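Local coordinates for mandelate racemase/muconate lactonizing enzyme family protein (Roseovarius sp. TM1035, PDB 3T9P) that probably catalyses isomerisation or a related reaction of a carboxylate substrate through an enolate intermediate, as do its relatives in the enolase superfamily, at residues 231-236 against 243-248; 267-272 against 294-299; 304-309 against 316-321; 83-88 against 106-111. One frame throughout, in Å; residues are numbered along the deposited sequence.

Contact 1. Residues 231-236 against 243-248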
loop_
_atom_site.group_PDB
_atom_site.type_symbol
_atom_site.label_atom_id
_atom_site.label_comp_id
_atom_site.label_asym_id
_atom_site.label_seq_id
_atom_site.Cartn_x
_atom_site.Cartn_y
_atom_site.Cartn_z
ATOM N N GLU A 231 -16.618 15.754 4.198
ATOM C CA GLU A 231 -15.454 14.844 4.049
ATOM C C GLU A 231 -15.762 13.554 3.288
ATOM O O GLU A 231 -16.847 12.988 3.411
ATOM C CB GLU A 231 -14.980 14.552 5.436
ATOM C CG GLU A 231 -13.741 13.648 5.529
ATOM C CD GLU A 231 -13.114 13.803 6.953
ATOM O OE1 GLU A 231 -13.390 14.865 7.664
ATOM O OE2 GLU A 231 -12.261 12.940 7.295
ATOM N N GLU A 232 -14.800 13.163 2.457
ATOM C CA GLU A 232 -14.745 11.966 1.628
ATOM C C GLU A 232 -16.144 11.596 1.133
ATOM O O GLU A 232 -16.694 10.503 1.422
ATOM C CB GLU A 232 -14.049 10.807 2.371
ATOM C CG GLU A 232 -13.787 9.556 1.621
ATOM C CD GLU A 232 -13.106 8.607 2.566
ATOM O OE1 GLU A 232 -12.170 9.112 3.276
ATOM O OE2 GLU A 232 -13.547 7.427 2.619
ATOM N N PRO A 233 -16.727 12.500 0.326
ATOM C CA PRO A 233 -18.094 12.248 -0.162
ATOM C C PRO A 233 -18.176 11.044 -1.182
ATOM O O PRO A 233 -19.181 10.357 -1.155
ATOM C CB PRO A 233 -18.469 13.586 -0.881
ATOM C CG PRO A 233 -17.113 14.112 -1.397
ATOM C CD PRO A 233 -16.194 13.806 -0.126
ATOM N N CYS A 234 -17.126 10.808 -1.992
ATOM C CA CYS A 234 -17.042 9.767 -2.971
ATOM C C CYS A 234 -15.944 8.749 -2.556
ATOM O O CYS A 234 -15.064 9.101 -1.733
ATOM C CB CYS A 234 -16.616 10.378 -4.313
ATOM S SG CYS A 234 -17.993 11.594 -4.842
ATOM N N PRO A 235 -15.994 7.517 -3.156
ATOM C CA PRO A 235 -14.820 6.600 -2.924
ATOM C C PRO A 235 -13.523 7.421 -3.045
ATOM O O PRO A 235 -13.285 8.157 -4.060
ATOM C CB PRO A 235 -14.962 5.551 -4.035
ATOM C CG PRO A 235 -16.503 5.425 -4.217
ATOM C CD PRO A 235 -16.876 6.964 -4.217
ATOM N N TYR A 236 -12.675 7.325 -2.008
ATOM C CA TYR A 236 -11.508 8.175 -1.943
ATOM C C TYR A 236 -10.526 7.946 -3.069
ATOM O O TYR A 236 -9.739 8.882 -3.403
ATOM C CB TYR A 236 -10.801 8.078 -0.562
ATOM C CG TYR A 236 -10.116 6.764 -0.290
ATOM C CD1 TYR A 236 -8.873 6.489 -0.869
ATOM C CD2 TYR A 236 -10.734 5.774 0.525
ATOM C CE1 TYR A 236 -8.185 5.315 -0.615
ATOM C CE2 TYR A 236 -10.061 4.571 0.809
ATOM C CZ TYR A 236 -8.773 4.357 0.245
ATOM O OH TYR A 236 -8.086 3.186 0.442
ATOM N N ALA A 243 -13.532 15.484 -7.248
ATOM C CA ALA A 243 -13.318 16.783 -7.853
ATOM C C ALA A 243 -14.631 17.337 -8.397
ATOM O O ALA A 243 -14.890 18.468 -8.269
ATOM C CB ALA A 243 -12.309 16.706 -8.903
ATOM N N ALA A 244 -15.439 16.506 -9.001
ATOM C CA ALA A 244 -16.800 16.924 -9.460
ATOM C C ALA A 244 -17.674 17.481 -8.351
ATOM O O ALA A 244 -18.382 18.508 -8.549
ATOM C CB ALA A 244 -17.568 15.760 -10.221
ATOM N N VAL A 245 -17.620 16.859 -7.173
ATOM C CA VAL A 245 -18.372 17.312 -6.027
ATOM C C VAL A 245 -17.822 18.651 -5.513
ATOM O O VAL A 245 -18.628 19.539 -5.150
ATOM C CB VAL A 245 -18.306 16.233 -4.828
ATOM C CG1 VAL A 245 -19.050 16.712 -3.605
ATOM C CG2 VAL A 245 -18.913 14.866 -5.308
ATOM N N ARG A 246 -16.506 18.728 -5.345
ATOM C CA ARG A 246 -15.840 19.948 -4.949
ATOM C C ARG A 246 -16.160 21.119 -5.933
ATOM O O ARG A 246 -16.384 22.305 -5.508
ATOM C CB ARG A 246 -14.340 19.790 -5.002
ATOM C CG ARG A 246 -13.635 21.030 -4.394
ATOM C CD ARG A 246 -12.235 21.166 -5.055
ATOM N NE ARG A 246 -11.496 22.234 -4.472
ATOM C CZ ARG A 246 -10.330 22.671 -4.925
ATOM N NH1 ARG A 246 -9.739 22.077 -5.954
ATOM N NH2 ARG A 246 -9.756 23.714 -4.353
ATOM N N ALA A 247 -16.203 20.785 -7.217
ATOM C CA ALA A 247 -16.562 21.856 -8.199
ATOM C C ALA A 247 -18.017 22.391 -8.098
ATOM O O ALA A 247 -18.285 23.602 -8.258
ATOM C CB ALA A 247 -16.212 21.411 -9.635
ATOM N N ALA A 248 -18.947 21.540 -7.752
ATOM C CA ALA A 248 -20.340 21.914 -7.658
ATOM C C ALA A 248 -20.765 22.482 -6.292
ATOM O O ALA A 248 -21.786 23.187 -6.213
ATOM C CB ALA A 248 -21.244 20.726 -8.074
#
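Val245 meets Pro233 with one methyl and Cys234 with the other, and these apolar touches make up the whole direct contact. CG1 lies alongside the proline ring, 3.9 Å from Pro233 CG, the two side chains pointing opposite ways. CG2 stands 3.4 Å from Cys234 SG, a close approach for a methyl and a sulfur. The torsion of Val245 (chi1 178°) spreads the branches, CG1 lying anti to the backbone N and CG2 beside it, which lets one residue reach two successive neighbours. A beta-branched residue suits this place, as does a proline, whose ring gives the methyl a compact apolar surface. Polar interactions lie around this apolar patch. Glu231 OE1 forms a salt bridge with Lys167, and Glu232 OE2 a hydrogen bond with Ser208; Glu231 is the last residue of strand 229-231 and Glu232 lies just beyond, at the C-terminal end where barrels of this superfamily carry their active sites. From the helix, Arg246 turns outward to a salt bridge with Asp275. Pro233 and Val245 both pack on Ala215 of helix 212-224 and on Val253 of strand 252-255, so the loop and helix 239-248 close over the joint between neighbouring beta-alpha units of the barrel.

Contact 2. Residues 267-272 against 294-299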
loop_
_atom_site.group_PDB
_atom_site.type_symbol
_atom_site.label_atom_id
_atom_site.label_comp_id
_atom_site.label_asym_id
_atom_site.label_seq_id
_atom_site.Cartn_x
_atom_site.Cartn_y
_atom_site.Cartn_z
ATOM N N LEU A 267 -1.686 13.088 -7.422
ATOM C CA LEU A 267 -2.810 12.970 -8.301
ATOM C C LEU A 267 -4.021 13.724 -7.716
ATOM O O LEU A 267 -4.689 14.518 -8.420
ATOM C CB LEU A 267 -3.090 11.517 -8.515
ATOM C CG LEU A 267 -4.358 10.996 -9.159
ATOM C CD1 LEU A 267 -4.457 11.473 -10.653
ATOM C CD2 LEU A 267 -4.451 9.437 -9.135
ATOM N N MET A 268 -4.266 13.558 -6.422
ATOM C CA MET A 268 -5.379 14.271 -5.735
ATOM C C MET A 268 -5.326 15.810 -6.009
ATOM O O MET A 268 -6.380 16.450 -6.307
ATOM C CB MET A 268 -5.382 13.976 -4.201
ATOM C CG MET A 268 -6.535 14.662 -3.469
ATOM S SD MET A 268 -6.347 14.558 -1.625
ATOM C CE MET A 268 -5.740 12.859 -1.340
ATOM N N LEU A 269 -4.173 16.388 -5.768
ATOM C CA LEU A 269 -3.920 17.799 -5.940
ATOM C C LEU A 269 -3.984 18.220 -7.417
ATOM O O LEU A 269 -4.549 19.193 -7.731
ATOM C CB LEU A 269 -2.610 18.213 -5.265
ATOM C CG LEU A 269 -2.515 18.146 -3.740
ATOM C CD1 LEU A 269 -1.126 18.429 -3.266
ATOM C CD2 LEU A 269 -3.501 19.064 -3.071
ATOM N N ASP A 270 -3.442 17.396 -8.295
ATOM C CA ASP A 270 -3.397 17.650 -9.734
ATOM C C ASP A 270 -4.794 17.736 -10.287
ATOM O O ASP A 270 -5.047 18.530 -11.123
ATOM C CB ASP A 270 -2.713 16.519 -10.486
ATOM C CG ASP A 270 -1.238 16.551 -10.417
ATOM O OD1 ASP A 270 -0.617 17.464 -9.889
ATOM O OD2 ASP A 270 -0.696 15.573 -10.882
ATOM N N ARG A 271 -5.675 16.875 -9.806
ATOM C CA ARG A 271 -7.044 16.816 -10.198
ATOM C C ARG A 271 -7.954 17.805 -9.467
ATOM O O ARG A 271 -9.097 17.862 -9.760
ATOM C CB ARG A 271 -7.578 15.418 -10.019
ATOM C CG ARG A 271 -6.879 14.357 -10.804
ATOM C CD ARG A 271 -6.828 14.599 -12.293
ATOM N NE ARG A 271 -6.334 13.424 -13.002
ATOM C CZ ARG A 271 -7.019 12.292 -13.097
ATOM N NH1 ARG A 271 -8.194 12.207 -12.526
ATOM N NH2 ARG A 271 -6.565 11.245 -13.766
ATOM N N GLY A 272 -7.412 18.540 -8.509
ATOM C CA GLY A 272 -8.155 19.476 -7.705
ATOM C C GLY A 272 -9.308 18.824 -6.986
ATOM O O GLY A 272 -10.376 19.320 -7.011
ATOM N N CYS A 294 1.875 18.431 4.099
ATOM C CA CYS A 294 1.430 19.779 4.453
ATOM C C CYS A 294 2.032 20.815 3.488
ATOM O O CYS A 294 1.367 21.811 3.132
ATOM C CB CYS A 294 1.931 20.101 5.823
ATOM S SG CYS A 294 1.005 19.115 7.108
ATOM N N GLN A 295 3.261 20.524 3.070
ATOM C CA GLN A 295 4.066 21.423 2.220
ATOM C C GLN A 295 3.610 21.309 0.782
ATOM O O GLN A 295 3.438 22.320 0.144
ATOM C CB GLN A 295 5.534 21.129 2.502
ATOM C CG GLN A 295 6.524 21.513 1.441
ATOM C CD GLN A 295 7.846 20.723 1.663
ATOM O OE1 GLN A 295 8.542 20.357 0.695
ATOM N NE2 GLN A 295 8.150 20.408 2.953
ATOM N N MET A 296 3.190 20.134 0.326
ATOM C CA MET A 296 2.444 19.989 -0.931
ATOM C C MET A 296 1.113 20.756 -0.959
ATOM O O MET A 296 0.761 21.400 -1.977
ATOM C CB MET A 296 2.159 18.498 -1.270
ATOM C CG MET A 296 3.431 17.695 -1.543
ATOM S SD MET A 296 3.107 15.880 -1.439
ATOM C CE MET A 296 1.949 15.546 -2.761
ATOM N N ALA A 297 0.344 20.634 0.120
ATOM C CA ALA A 297 -0.903 21.396 0.256
ATOM C C ALA A 297 -0.597 22.902 0.233
ATOM O O ALA A 297 -1.364 23.674 -0.344
ATOM C CB ALA A 297 -1.673 21.006 1.620
ATOM N N ALA A 298 0.455 23.308 0.917
ATOM C CA ALA A 298 0.802 24.766 1.017
ATOM C C ALA A 298 1.117 25.324 -0.400
ATOM O O ALA A 298 0.609 26.391 -0.764
ATOM C CB ALA A 298 1.981 25.020 1.966
ATOM N N ARG A 299 1.924 24.605 -1.175
ATOM C CA ARG A 299 2.114 24.908 -2.597
ATOM C C ARG A 299 0.862 24.974 -3.425
ATOM O O ARG A 299 0.770 25.813 -4.330
ATOM C CB ARG A 299 3.120 23.965 -3.221
ATOM C CG ARG A 299 4.488 24.237 -2.614
ATOM C CD ARG A 299 5.664 23.601 -3.457
ATOM N NE ARG A 299 5.680 22.142 -3.282
ATOM C CZ ARG A 299 6.239 21.497 -2.255
ATOM N NH1 ARG A 299 6.886 22.176 -1.309
ATOM N NH2 ARG A 299 6.154 20.163 -2.185
#
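Leu269 lays its CD1 methyl on the backbone of helix 287-299, 3.7 Å from Met296 O and 3.8 Å from Met296 CB. It touches the root of the methionine rather than its tip, and the two side chains cross obliquely. With chi1 of -67° Leu269 CG stands beside its own backbone N and anti to the carbonyl carbon; chi2 near 173° then extends CD1 outward to span the gap between the helices. A branched aliphatic residue suits this place because it fills the gap without a polar group to satisfy. Ala297 keeps the opposing surface low: Leu269 CD1 passes 4.3 Å from Ala297 N, and the CA atoms of Leu269 and Ala297 are 7.8 Å apart. The flexible Met296 chain, bent at chi3, runs on to Trp265 and Gln266. The two helices flank strand 276-277 of the beta/alpha barrel, with the short helix 281-284 also between them in the chain; Leu269 and Ala297 both rest on Val277 of that strand. Helix 262-270 ends in a Schellman motif, in which Gly272 takes a positive phi of 57°, a value glycine adopts readily. Just before it, Arg271 lays one face of its guanidinium over Leu267 CD1, forms a salt bridge with Asp240, and reaches Asp270 of the second subunit, while Asp270 receives Arg271 of that subunit in return.

Contact 3. Residues 304-309 against 316-321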
loop_
_atom_site.group_PDB
_atom_site.type_symbol
_atom_site.label_atom_id
_atom_site.label_comp_id
_atom_site.label_asym_id
_atom_site.label_seq_id
_atom_site.Cartn_x
_atom_site.Cartn_y
_atom_site.Cartn_z
ATOM N N VAL A 304 -4.569 22.322 5.990
ATOM C CA VAL A 304 -4.428 20.953 6.426
ATOM C C VAL A 304 -5.305 20.780 7.676
ATOM O O VAL A 304 -5.030 21.404 8.752
ATOM C CB VAL A 304 -3.016 20.673 6.809
ATOM C CG1 VAL A 304 -2.840 19.230 7.278
ATOM C CG2 VAL A 304 -2.138 20.913 5.528
ATOM N N THR A 305 -6.276 19.853 7.554
ATOM C CA THR A 305 -7.078 19.550 8.771
ATOM C C THR A 305 -6.925 18.022 8.984
ATOM O O THR A 305 -7.723 17.264 8.448
ATOM C CB THR A 305 -8.548 20.022 8.574
ATOM O OG1 THR A 305 -8.565 21.471 8.436
ATOM C CG2 THR A 305 -9.423 19.715 9.809
ATOM N N PRO A 306 -5.895 17.597 9.722
ATOM C CA PRO A 306 -5.501 16.146 9.751
ATOM C C PRO A 306 -6.606 15.238 10.396
ATOM O O PRO A 306 -7.550 15.760 11.134
ATOM C CB PRO A 306 -4.292 16.125 10.696
ATOM C CG PRO A 306 -3.789 17.631 10.754
ATOM C CD PRO A 306 -5.075 18.433 10.666
ATOM N N HIS A 307 -6.552 13.965 10.065
ATOM C CA HIS A 307 -7.528 12.978 10.554
ATOM C C HIS A 307 -6.874 12.368 11.790
ATOM O O HIS A 307 -5.652 11.987 11.745
ATOM C CB HIS A 307 -7.727 11.928 9.448
ATOM C CG HIS A 307 -8.378 10.674 9.958
ATOM N ND1 HIS A 307 -7.672 9.727 10.668
ATOM C CD2 HIS A 307 -9.672 10.258 9.946
ATOM C CE1 HIS A 307 -8.479 8.734 11.003
ATOM N NE2 HIS A 307 -9.694 9.030 10.580
ATOM N N ALA A 308 -7.636 12.231 12.903
ATOM C CA ALA A 308 -7.162 11.599 14.118
ATOM C C ALA A 308 -8.441 11.029 14.701
ATOM O O ALA A 308 -9.218 11.785 15.256
ATOM C CB ALA A 308 -6.527 12.665 15.171
ATOM N N ALA A 309 -8.585 9.719 14.724
ATOM C CA ALA A 309 -9.935 9.198 15.013
ATOM C C ALA A 309 -10.030 8.419 16.310
ATOM O O ALA A 309 -11.083 7.883 16.605
ATOM C CB ALA A 309 -10.455 8.386 13.816
ATOM N N MET A 316 -2.392 13.240 20.059
ATOM C CA MET A 316 -1.284 14.116 20.567
ATOM C C MET A 316 -0.286 14.459 19.440
ATOM O O MET A 316 0.113 15.613 19.295
ATOM C CB MET A 316 -0.532 13.426 21.755
ATOM C CG MET A 316 0.614 14.348 22.409
ATOM S SD MET A 316 -0.111 15.971 22.870
ATOM C CE MET A 316 -1.049 15.465 24.302
ATOM N N CYS A 317 0.003 13.507 18.544
ATOM C CA CYS A 317 0.942 13.883 17.402
ATOM C C CYS A 317 0.301 14.969 16.535
ATOM O O CYS A 317 1.011 15.942 16.059
ATOM C CB CYS A 317 1.221 12.671 16.537
ATOM S SG CYS A 317 2.196 11.347 17.344
ATOM N N THR A 318 -1.018 14.776 16.253
ATOM C CA THR A 318 -1.766 15.775 15.519
ATOM C C THR A 318 -1.760 17.165 16.217
ATOM O O THR A 318 -1.653 18.228 15.543
ATOM C CB THR A 318 -3.188 15.282 15.234
ATOM O OG1 THR A 318 -3.078 14.020 14.550
ATOM C CG2 THR A 318 -3.861 16.205 14.325
ATOM N N MET A 319 -1.923 17.184 17.529
ATOM C CA MET A 319 -1.912 18.427 18.249
ATOM C C MET A 319 -0.548 19.169 18.072
ATOM O O MET A 319 -0.538 20.389 17.852
ATOM C CB MET A 319 -2.080 18.102 19.756
ATOM C CG MET A 319 -3.584 17.810 20.074
ATOM S SD MET A 319 -3.873 16.913 21.644
ATOM C CE MET A 319 -3.107 18.144 22.823
ATOM N N HIS A 320 0.578 18.444 18.239
ATOM C CA HIS A 320 1.898 19.035 18.051
ATOM C C HIS A 320 2.046 19.480 16.632
ATOM O O HIS A 320 2.572 20.612 16.378
ATOM C CB HIS A 320 3.061 18.083 18.384
ATOM C CG HIS A 320 3.222 17.813 19.853
ATOM N ND1 HIS A 320 4.249 18.372 20.606
ATOM C CD2 HIS A 320 2.442 17.120 20.739
ATOM C CE1 HIS A 320 4.150 17.932 21.866
ATOM N NE2 HIS A 320 3.061 17.178 21.975
ATOM N N LEU A 321 1.565 18.694 15.675
ATOM C CA LEU A 321 1.670 19.149 14.287
ATOM C C LEU A 321 0.863 20.455 14.049
ATOM O O LEU A 321 1.374 21.379 13.340
ATOM C CB LEU A 321 1.167 18.089 13.282
ATOM C CG LEU A 321 1.060 18.399 11.797
ATOM C CD1 LEU A 321 2.408 17.998 11.215
ATOM C CD2 LEU A 321 0.029 17.535 11.071
HETATM O O HOH W 1 -3.054 12.871 12.127
#
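The ring of Pro306 offers its CB and CG to the helix: Pro306 CB lies 3.7 Å from Thr318 CG2, and Pro306 CG lies 3.8 Å from Leu321 CD2. Of the imidazoles, His320 has Met316 O at its edge, in plane, and meets the ring of Trp369 edge-to-face, while His307 is directed away from helix 313-322. The alternation is that of an extended chain, Pro306 and Ala308 packing inward and His307 facing the other side. There His307 ND1 is hydrogen-bonded to Asp280, and a bound formic acid, probably from the crystallisation liquor though it may mark a pocket, lies about 3 Å from its side chain; this His-Asp pair near the mouth of the beta/alpha barrel is consistent with the dyad of mandelate racemase. Threonine suits its place by having two different branches. Its chi1 of -55° sends the methyl to the proline and holds OG1 beside the backbone N, where it bonds to Val314 O one turn earlier. A water donates to Thr318 OG1 at 2.7 Å and to His307 O at 2.8 Å, joining groups 4.3 Å apart. The methyl of Ala308 CB packs 3.8 Å from Thr318 OG1, and Thr318 also rests on Leu332 of strand 332-335.

Contact 4. Residues 83-88 against 106-111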
loop_
_atom_site.group_PDB
_atom_site.type_symbol
_atom_site.label_atom_id
_atom_site.label_comp_id
_atom_site.label_asym_id
_atom_site.label_seq_id
_atom_site.Cartn_x
_atom_site.Cartn_y
_atom_site.Cartn_z
ATOM N N ASP A 83 16.153 11.217 5.773
ATOM C CA ASP A 83 16.701 10.422 4.677
ATOM C C ASP A 83 16.626 8.885 4.913
ATOM O O ASP A 83 16.418 8.067 3.955
ATOM C CB ASP A 83 18.167 10.860 4.321
ATOM C CG ASP A 83 18.697 10.052 3.090
ATOM O OD1 ASP A 83 18.049 10.181 1.976
ATOM O OD2 ASP A 83 19.616 9.246 3.237
ATOM N N THR A 84 16.786 8.473 6.198
ATOM C CA THR A 84 16.670 7.075 6.572
ATOM C C THR A 84 15.270 6.489 6.220
ATOM O O THR A 84 15.153 5.337 5.791
ATOM C CB THR A 84 16.838 6.896 8.088
ATOM O OG1 THR A 84 18.106 7.453 8.520
ATOM C CG2 THR A 84 16.769 5.436 8.425
ATOM N N LEU A 85 14.219 7.284 6.409
ATOM C CA LEU A 85 12.846 6.800 6.126
ATOM C C LEU A 85 12.690 6.614 4.607
ATOM O O LEU A 85 12.139 5.580 4.170
ATOM C CB LEU A 85 11.818 7.813 6.643
ATOM C CG LEU A 85 11.891 8.214 8.122
ATOM C CD1 LEU A 85 10.675 9.150 8.340
ATOM C CD2 LEU A 85 11.703 7.081 9.087
ATOM N N ASP A 86 13.272 7.519 3.818
ATOM C CA ASP A 86 13.382 7.319 2.321
ATOM C C ASP A 86 14.173 6.065 1.969
ATOM O O ASP A 86 13.712 5.316 1.139
ATOM C CB ASP A 86 13.980 8.500 1.555
ATOM C CG ASP A 86 13.177 9.792 1.739
ATOM O OD1 ASP A 86 11.949 9.725 1.595
ATOM O OD2 ASP A 86 13.752 10.871 1.987
ATOM N N LEU A 87 15.321 5.820 2.618
ATOM C CA LEU A 87 16.108 4.617 2.420
ATOM C C LEU A 87 15.359 3.373 2.782
ATOM O O LEU A 87 15.469 2.338 2.073
ATOM C CB LEU A 87 17.441 4.623 3.176
ATOM C CG LEU A 87 18.403 5.661 2.534
ATOM C CD1 LEU A 87 19.575 5.909 3.478
ATOM C CD2 LEU A 87 19.012 5.170 1.219
ATOM N N ILE A 88 14.607 3.434 3.865
ATOM C CA ILE A 88 13.780 2.260 4.217
ATOM C C ILE A 88 12.856 1.892 3.048
ATOM O O ILE A 88 12.766 0.739 2.618
ATOM C CB ILE A 88 12.969 2.555 5.492
ATOM C CG1 ILE A 88 14.005 2.458 6.670
ATOM C CG2 ILE A 88 11.744 1.532 5.617
ATOM C CD1 ILE A 88 13.464 3.187 7.948
ATOM N N GLY A 106 5.980 4.192 13.826
ATOM C CA GLY A 106 6.455 3.834 15.175
ATOM C C GLY A 106 7.928 4.277 15.310
ATOM O O GLY A 106 8.343 4.846 16.351
ATOM N N LEU A 107 8.704 4.058 14.256
ATOM C CA LEU A 107 10.098 4.588 14.214
ATOM C C LEU A 107 10.161 6.141 14.254
ATOM O O LEU A 107 10.860 6.731 15.072
ATOM C CB LEU A 107 10.890 4.086 12.978
ATOM C CG LEU A 107 12.379 4.631 12.803
ATOM C CD1 LEU A 107 13.382 4.026 13.852
ATOM C CD2 LEU A 107 12.885 4.110 11.487
ATOM N N ASP A 108 9.443 6.813 13.357
ATOM C CA ASP A 108 9.481 8.273 13.323
ATOM C C ASP A 108 9.042 8.891 14.655
ATOM O O ASP A 108 9.754 9.796 15.209
ATOM C CB ASP A 108 8.542 8.749 12.164
ATOM C CG ASP A 108 8.315 10.245 12.165
ATOM O OD1 ASP A 108 8.897 10.957 11.293
ATOM O OD2 ASP A 108 7.518 10.703 13.035
ATOM N N THR A 109 7.904 8.453 15.176
ATOM C CA THR A 109 7.370 9.087 16.424
ATOM C C THR A 109 8.248 8.832 17.656
ATOM O O THR A 109 8.360 9.675 18.498
ATOM C CB THR A 109 5.900 8.648 16.741
ATOM O OG1 THR A 109 5.818 7.229 16.632
ATOM C CG2 THR A 109 4.908 9.250 15.701
ATOM N N ALA A 110 8.896 7.668 17.743
ATOM C CA ALA A 110 9.759 7.392 18.885
ATOM C C ALA A 110 10.971 8.320 18.786
ATOM O O ALA A 110 11.476 8.797 19.775
ATOM C CB ALA A 110 10.240 5.894 18.803
ATOM N N LEU A 111 11.479 8.524 17.561
ATOM C CA LEU A 111 12.667 9.377 17.419
ATOM C C LEU A 111 12.375 10.861 17.712
ATOM O O LEU A 111 13.246 11.575 18.240
ATOM C CB LEU A 111 13.285 9.194 16.032
ATOM C CG LEU A 111 13.941 7.832 15.766
ATOM C CD1 LEU A 111 14.269 7.736 14.267
ATOM C CD2 LEU A 111 15.226 7.622 16.615
#
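Leu107 points its CD2 methyl between Leu85 and Ile88, which stand three residues apart on one face of the opposing helix. The leucine chain lies at a slant to both: Leu107 CD2 is 3.7 Å from Ile88 CD1 and 4.0 Å from Leu85 CD2. Its CG stands anti to the backbone N (chi1 178°), which carries the methyls out across the gap, whereas Leu85 and Ile88 reach forward with their chains beside their own backbone N atoms. Long aliphatic residues suit these places, because the helix axes approach no nearer than 11.5 Å and their methyls span that distance. The segments run almost antiparallel, with 167° between their directions. Leu85 divides its methyls: CD2 goes to the leucine, while CD1 lies 3.9 Å from Asp108 OD1, the two side chains crossing at about a right angle. This methyl packs beside a carboxylate that is bonded elsewhere. Asp108 OD2 accepts from Met287 N and OD1 from His288 N, two backbone N-H groups at the start of helix 287-299, whose end probably favours a negative charge. Leu107 and Ile88 both pack on Ile69 of helix 58-73. Helix 98-119 lies on the antiparallel sheet, where Leu107 reaches strand 25-32, and helix 82-91 flanks it, as in the N-terminal alpha+beta domain of the mandelate racemase/muconate lactonizing enzyme family.

Along the chain the four contacts follow in series, none nested or crossed. Contact 4 comes first, closing a mostly helical connection of 17 residues in the N-terminal domain. Contact 1 then closes a six-residue connection, already mostly helix, between a barrel strand's end and the next helix. Contact 2 spans 21 residues to bring together barrel helices 262-270 and 287-299, and contact 3 closes another six residues, half of them helix, near the chain's centre. Contacts 1 and 2 meet where Arg246 NH1 reaches Gly272 O; contacts 2 and 3 where Cys294 and Ala297 pack on Val304. One place where the two domains meet is Thr109 of contact 4 against Cys317 of contact 3. Contacts 1, 2 and 4 also reach the second subunit.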